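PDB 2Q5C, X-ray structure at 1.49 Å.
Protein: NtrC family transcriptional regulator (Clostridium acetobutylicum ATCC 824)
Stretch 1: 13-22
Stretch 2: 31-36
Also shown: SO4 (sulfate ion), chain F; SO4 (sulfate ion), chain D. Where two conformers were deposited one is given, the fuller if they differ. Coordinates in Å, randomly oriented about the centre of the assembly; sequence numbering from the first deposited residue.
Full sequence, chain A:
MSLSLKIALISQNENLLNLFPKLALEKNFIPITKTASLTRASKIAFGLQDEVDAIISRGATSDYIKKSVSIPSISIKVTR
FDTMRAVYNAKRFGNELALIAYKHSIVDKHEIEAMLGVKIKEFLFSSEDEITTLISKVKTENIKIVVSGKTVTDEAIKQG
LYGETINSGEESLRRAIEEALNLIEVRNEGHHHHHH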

ATOM      1  N   ASN A  13      -6.689   3.399   1.376  1.00 23.00           N
ATOM      2  CA  ASN A  13      -6.672   4.446   0.358  1.00 24.49           C
ATOM      3  C   ASN A  13      -8.111   4.708  -0.084  1.00 24.62           C
ATOM      4  O   ASN A  13      -8.721   3.871  -0.759  1.00 23.22           O
ATOM      5  CB  ASN A  13      -5.805   3.987  -0.813  1.00 25.03           C
ATOM      6  CG  ASN A  13      -5.429   5.102  -1.728  1.00 27.24           C
ATOM      7  OD1 ASN A  13      -6.222   5.512  -2.565  1.00 29.17           O
ATOM      8  ND2 ASN A  13      -4.196   5.623  -1.566  1.00 31.66           N
ATOM      9  N   GLU A  14      -8.653   5.861   0.298  1.00 26.39           N
ATOM     10  CA  GLU A  14     -10.046   6.189   0.000  1.00 27.77           C
ATOM     11  C   GLU A  14     -10.340   6.213  -1.491  1.00 27.06           C
ATOM     12  O   GLU A  14     -11.430   5.814  -1.918  1.00 27.07           O
ATOM     13  CB  GLU A  14     -10.461   7.511   0.657  1.00 29.36           C
ATOM     14  CG  GLU A  14     -10.390   7.483   2.187  1.00 33.56           C
ATOM     15  CD  GLU A  14     -11.281   6.411   2.840  1.00 39.16           C
ATOM     16  OE1 GLU A  14     -12.438   6.216   2.391  1.00 43.64           O
ATOM     17  OE2 GLU A  14     -10.834   5.760   3.818  1.00 43.37           O
ATOM     18  N   ASN A  15      -9.379   6.658  -2.295  1.00 28.08           N
ATOM     19  CA  ASN A  15      -9.619   6.736  -3.736  1.00 27.93           C
ATOM     20  C   ASN A  15      -9.794   5.349  -4.339  1.00 26.43           C
ATOM     21  O   ASN A  15     -10.708   5.118  -5.144  1.00 26.41           O
ATOM     22  CB  ASN A  15      -8.492   7.486  -4.437  1.00 29.17           C
ATOM     23  CG  ASN A  15      -8.612   8.988  -4.267  1.00 32.04           C
ATOM     24  OD1 ASN A  15      -9.607   9.501  -3.727  1.00 35.66           O
ATOM     25  ND2 ASN A  15      -7.596   9.710  -4.731  1.00 35.32           N
ATOM     26  N   LEU A  16      -8.942   4.416  -3.916  1.00 24.49           N
ATOM     27  CA  LEU A  16      -9.061   3.024  -4.353  1.00 22.78           C
ATOM     28  C   LEU A  16     -10.337   2.414  -3.870  1.00 20.04           C
ATOM     29  O   LEU A  16     -11.002   1.721  -4.629  1.00 19.77           O
ATOM     30  CB  LEU A  16      -7.892   2.144  -3.893  1.00 23.08           C
ATOM     31  CG  LEU A  16      -6.489   2.358  -4.459  1.00 24.04           C
ATOM     32  CD1 LEU A  16      -5.537   1.326  -3.880  1.00 26.52           C
ATOM     33  CD2 LEU A  16      -6.534   2.259  -5.968  1.00 25.75           C
ATOM     34  N   LEU A  17     -10.680   2.666  -2.603  1.00 19.75           N
ATOM     35  CA  LEU A  17     -11.885   2.072  -2.038  1.00 20.41           C
ATOM     36  C   LEU A  17     -13.131   2.558  -2.750  1.00 20.62           C
ATOM     37  O   LEU A  17     -14.047   1.783  -2.965  1.00 21.81           O
ATOM     38  CB  LEU A  17     -11.996   2.325  -0.525  1.00 20.66           C
ATOM     39  CG  LEU A  17     -10.885   1.654   0.320  1.00 20.49           C
ATOM     40  CD1 LEU A  17     -10.785   2.263   1.725  1.00 24.06           C
ATOM     41  CD2 LEU A  17     -11.100   0.136   0.406  1.00 24.14           C
ATOM     42  N   ASN A  18     -13.165   3.832  -3.147  0.50 21.93           N
ATOM     43  CA  ASN A  18     -14.340   4.325  -3.863  0.50 22.58           C
ATOM     44  C   ASN A  18     -14.377   3.926  -5.340  0.50 21.67           C
ATOM     45  O   ASN A  18     -15.449   3.804  -5.938  0.50 22.88           O
ATOM     46  CB  ASN A  18     -14.469   5.841  -3.728  0.50 23.49           C
ATOM     47  CG  ASN A  18     -14.663   6.288  -2.298  0.50 26.36           C
ATOM     48  OD1 ASN A  18     -14.056   7.272  -1.861  0.50 29.45           O
ATOM     49  ND2 ASN A  18     -15.518   5.582  -1.561  0.50 27.83           N
ATOM     50  N   LEU A  19     -13.212   3.720  -5.942  1.00 21.44           N
ATOM     51  CA  LEU A  19     -13.153   3.272  -7.320  1.00 20.15           C
ATOM     52  C   LEU A  19     -13.572   1.785  -7.481  1.00 20.17           C
ATOM     53  O   LEU A  19     -14.181   1.389  -8.474  1.00 21.03           O
ATOM     54  CB  LEU A  19     -11.732   3.471  -7.854  1.00 21.48           C
ATOM     55  CG  LEU A  19     -11.424   2.945  -9.257  1.00 21.18           C
ATOM     56  CD1 LEU A  19     -12.322   3.633 -10.325  1.00 22.78           C
ATOM     57  CD2 LEU A  19      -9.957   3.187  -9.566  1.00 22.82           C
ATOM     58  N   PHE A  20     -13.210   0.970  -6.489  1.00 19.40           N
ATOM     59  CA  PHE A  20     -13.332  -0.473  -6.646  1.00 19.42           C
ATOM     60  C   PHE A  20     -14.764  -0.938  -7.009  1.00 19.34           C
ATOM     61  O   PHE A  20     -14.929  -1.751  -7.916  1.00 19.78           O
ATOM     62  CB  PHE A  20     -12.782  -1.127  -5.373  1.00 18.39           C
ATOM     63  CG  PHE A  20     -12.685  -2.642  -5.402  1.00 16.58           C
ATOM     64  CD1 PHE A  20     -11.761  -3.268  -6.228  1.00 18.46           C
ATOM     65  CD2 PHE A  20     -13.451  -3.434  -4.542  1.00 17.12           C
ATOM     66  CE1 PHE A  20     -11.645  -4.667  -6.233  1.00 18.43           C
ATOM     67  CE2 PHE A  20     -13.317  -4.840  -4.543  1.00 19.09           C
ATOM     68  CZ  PHE A  20     -12.414  -5.423  -5.378  1.00 17.76           C
ATOM     69  N   PRO A  21     -15.810  -0.441  -6.314  1.00 19.85           N
ATOM     70  CA  PRO A  21     -17.151  -0.876  -6.721  1.00 20.78           C
ATOM     71  C   PRO A  21     -17.554  -0.462  -8.131  1.00 21.68           C
ATOM     72  O   PRO A  21     -18.406  -1.115  -8.736  1.00 23.28           O
ATOM     73  CB  PRO A  21     -18.092  -0.205  -5.702  1.00 21.89           C
ATOM     74  CG  PRO A  21     -17.245   0.316  -4.649  1.00 24.12           C
ATOM     75  CD  PRO A  21     -15.832   0.391  -5.099  1.00 19.98           C
ATOM     76  N   LYS A  22     -16.966   0.622  -8.640  1.00 21.06           N
ATOM     77  CA  LYS A  22     -17.237   1.035 -10.018  1.00 22.42           C
ATOM     78  C   LYS A  22     -16.632   0.057 -10.982  1.00 22.20           C
ATOM     79  O   LYS A  22     -17.265  -0.323 -11.982  1.00 24.25           O
ATOM     80  CB  LYS A  22     -16.724   2.447 -10.298  1.00 22.86           C
ATOM     81  CG  LYS A  22     -17.315   3.477  -9.365  1.00 24.97           C
ATOM     82  CD  LYS A  22     -16.629   4.821  -9.563  1.00 29.60           C
ATOM     83  CE  LYS A  22     -17.025   5.795  -8.468  1.00 31.85           C
ATOM     84  NZ  LYS A  22     -16.364   7.106  -8.671  1.00 36.85           N
ATOM     85  N   PRO A  31     -18.250  -6.508  -5.157  1.00 18.15           N
ATOM     86  CA  PRO A  31     -17.152  -5.932  -4.391  1.00 18.21           C
ATOM     87  C   PRO A  31     -17.397  -5.965  -2.903  1.00 18.53           C
ATOM     88  O   PRO A  31     -18.526  -5.754  -2.428  1.00 18.99           O
ATOM     89  CB  PRO A  31     -17.155  -4.475  -4.843  1.00 19.13           C
ATOM     90  CG  PRO A  31     -18.638  -4.174  -5.103  1.00 19.50           C
ATOM     91  CD  PRO A  31     -19.229  -5.472  -5.583  1.00 19.13           C
ATOM     92  N   ILE A  32     -16.325  -6.174  -2.155  1.00 17.52           N
ATOM     93  CA  ILE A  32     -16.304  -6.002  -0.715  1.00 17.78           C
ATOM     94  C   ILE A  32     -15.153  -5.049  -0.467  1.00 18.05           C
ATOM     95  O   ILE A  32     -14.076  -5.250  -1.029  1.00 17.85           O
ATOM     96  CB  ILE A  32     -16.071  -7.342   0.035  1.00 18.77           C
ATOM     97  CG1 ILE A  32     -17.251  -8.303  -0.204  1.00 20.29           C
ATOM     98  CG2 ILE A  32     -15.927  -7.083   1.524  1.00 20.27           C
ATOM     99  CD1 ILE A  32     -17.153  -9.189  -1.461  1.00 24.52           C
ATOM    100  N   THR A  33     -15.348  -3.997   0.306  1.00 17.50           N
ATOM    101  CA  THR A  33     -14.243  -3.100   0.677  1.00 18.88           C
ATOM    102  C   THR A  33     -14.125  -3.029   2.185  1.00 18.65           C
ATOM    103  O   THR A  33     -15.146  -3.019   2.893  1.00 19.91           O
ATOM    104  CB  THR A  33     -14.401  -1.686   0.105  1.00 20.06           C
ATOM    105  OG1 THR A  33     -15.638  -1.139   0.569  1.00 23.23           O
ATOM    106  CG2 THR A  33     -14.394  -1.694  -1.413  1.00 20.07           C
ATOM    107  N   LYS A  34     -12.890  -3.021   2.680  1.00 18.02           N
ATOM    108  CA  LYS A  34     -12.630  -2.917   4.116  1.00 18.58           C
ATOM    109  C   LYS A  34     -11.434  -2.013   4.308  1.00 19.31           C
ATOM    110  O   LYS A  34     -10.449  -2.074   3.561  1.00 18.94           O
ATOM    111  CB  LYS A  34     -12.333  -4.288   4.754  1.00 20.26           C
ATOM    112  CG  LYS A  34     -13.452  -5.326   4.563  1.00 21.89           C
ATOM    113  CD  LYS A  34     -14.687  -5.024   5.449  1.00 25.12           C
ATOM    114  CE  LYS A  34     -15.775  -6.070   5.235  1.00 28.26           C
ATOM    115  NZ  LYS A  34     -17.120  -5.679   5.811  1.00 31.95           N
ATOM    116  N   THR A  35     -11.504  -1.162   5.327  1.00 20.04           N
ATOM    117  CA  THR A  35     -10.462  -0.198   5.576  1.00 20.90           C
ATOM    118  C   THR A  35      -9.563  -0.731   6.670  1.00 20.09           C
ATOM    119  O   THR A  35      -9.967  -0.786   7.851  1.00 21.31           O
ATOM    120  CB  THR A  35     -11.089   1.163   5.989  1.00 20.52           C
ATOM    121  OG1 THR A  35     -11.932   1.610   4.921  1.00 25.26           O
ATOM    122  CG2 THR A  35     -10.010   2.214   6.261  1.00 23.30           C
ATOM    123  N   ALA A  36      -8.364  -1.155   6.282  1.00 20.07           N
ATOM    124  CA  ALA A  36      -7.441  -1.756   7.250  1.00 19.07           C
ATOM    125  C   ALA A  36      -6.064  -1.917   6.649  1.00 18.59           C
ATOM    126  O   ALA A  36      -5.913  -1.873   5.435  1.00 18.95           O
ATOM    127  CB  ALA A  36      -7.971  -3.140   7.681  1.00 19.41           C
TER
HETATM  128  S   SO4 F 606     -14.894  -0.510   6.686  0.75 46.58           S
HETATM  129  O1  SO4 F 606     -13.823  -1.438   7.054  0.75 42.31           O
HETATM  130  O2  SO4 F 606     -15.068   0.474   7.755  0.75 46.62           O
HETATM  131  O3  SO4 F 606     -14.557   0.212   5.463  0.75 46.16           O
HETATM  132  O4  SO4 F 606     -16.134  -1.270   6.505  0.75 46.65           O
HETATM  133  S   SO4 D 602     -18.588  -9.043   6.858  0.60 33.63           S
HETATM  134  O1  SO4 D 602     -17.538  -8.617   7.789  0.60 33.97           O
HETATM  135  O2  SO4 D 602     -19.868  -8.896   7.552  0.60 34.36           O
HETATM  136  O3  SO4 D 602     -18.544  -8.217   5.672  0.60 32.48           O
HETATM  137  O4  SO4 D 602     -18.376 -10.445   6.480  0.60 34.69           O
HETATM  138  O   HOH W   1     -12.675   4.054   4.496  1.00 41.41           O

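Helix 14-22 packs against the strand that begins before Pro31, and the two run nearly antiparallel, at 170°. Their axes approach to 8.3 Å. No direct hydrogen bond links the stretches, so side-chain packing carries the contact.

Leu17 and Thr33 face each other, with CA atoms 6.3 Å apart. Leu17 points toward the strand and is buried in the m, t rotamer. Its two methyls reach different residues. Leu17 CD2 lies 3.8 Å from Thr33 CB, and Leu17 CD1 lies 3.5 Å from Thr35 OG1.

Phe20, one turn later, also points toward the strand. Its chi1 is t, and the ring extends over three consecutive strand residues. Phe20 CD2 is 3.7 Å from Thr33 CG2 and 3.9 Å from Pro31 CB. Phe20 CE2 is 3.6 Å from Ile32 O. All three partners meet the ring obliquely. Thr33 has chi1 p, which places its methyl against the helix. Ile32 and Lys34 point away, as alternation along a strand requires.

Pro21 follows, and its CB sits 4.1 Å from Pro31 CG. Proline has no amide hydrogen, so Pro21 N cannot bond to the preceding turn, and the helix is kinked here. Lys22 N makes only a weak bond, 2.9 Å to Leu19 O.

At the other end, Asn13 caps the helix: Leu16 N donates to Asn13 OD1 at 3.2 Å. Glu14 starts away from the strand, but its m, m side chain brings the carboxylate back. Water 1 bridges the gap. It donates to Glu14 OE2 at 2.6 Å and hydrogen-bonds Thr35 OG1 at 2.6 Å.

A sulfate, probably from the crystallisation liquor, also binds here: Thr35 N donates to O1 of SO4 (chain F) at 2.9 Å. Lys34 NZ donates to O3 of a second sulfate, SO4 (chain D), at 2.9 Å.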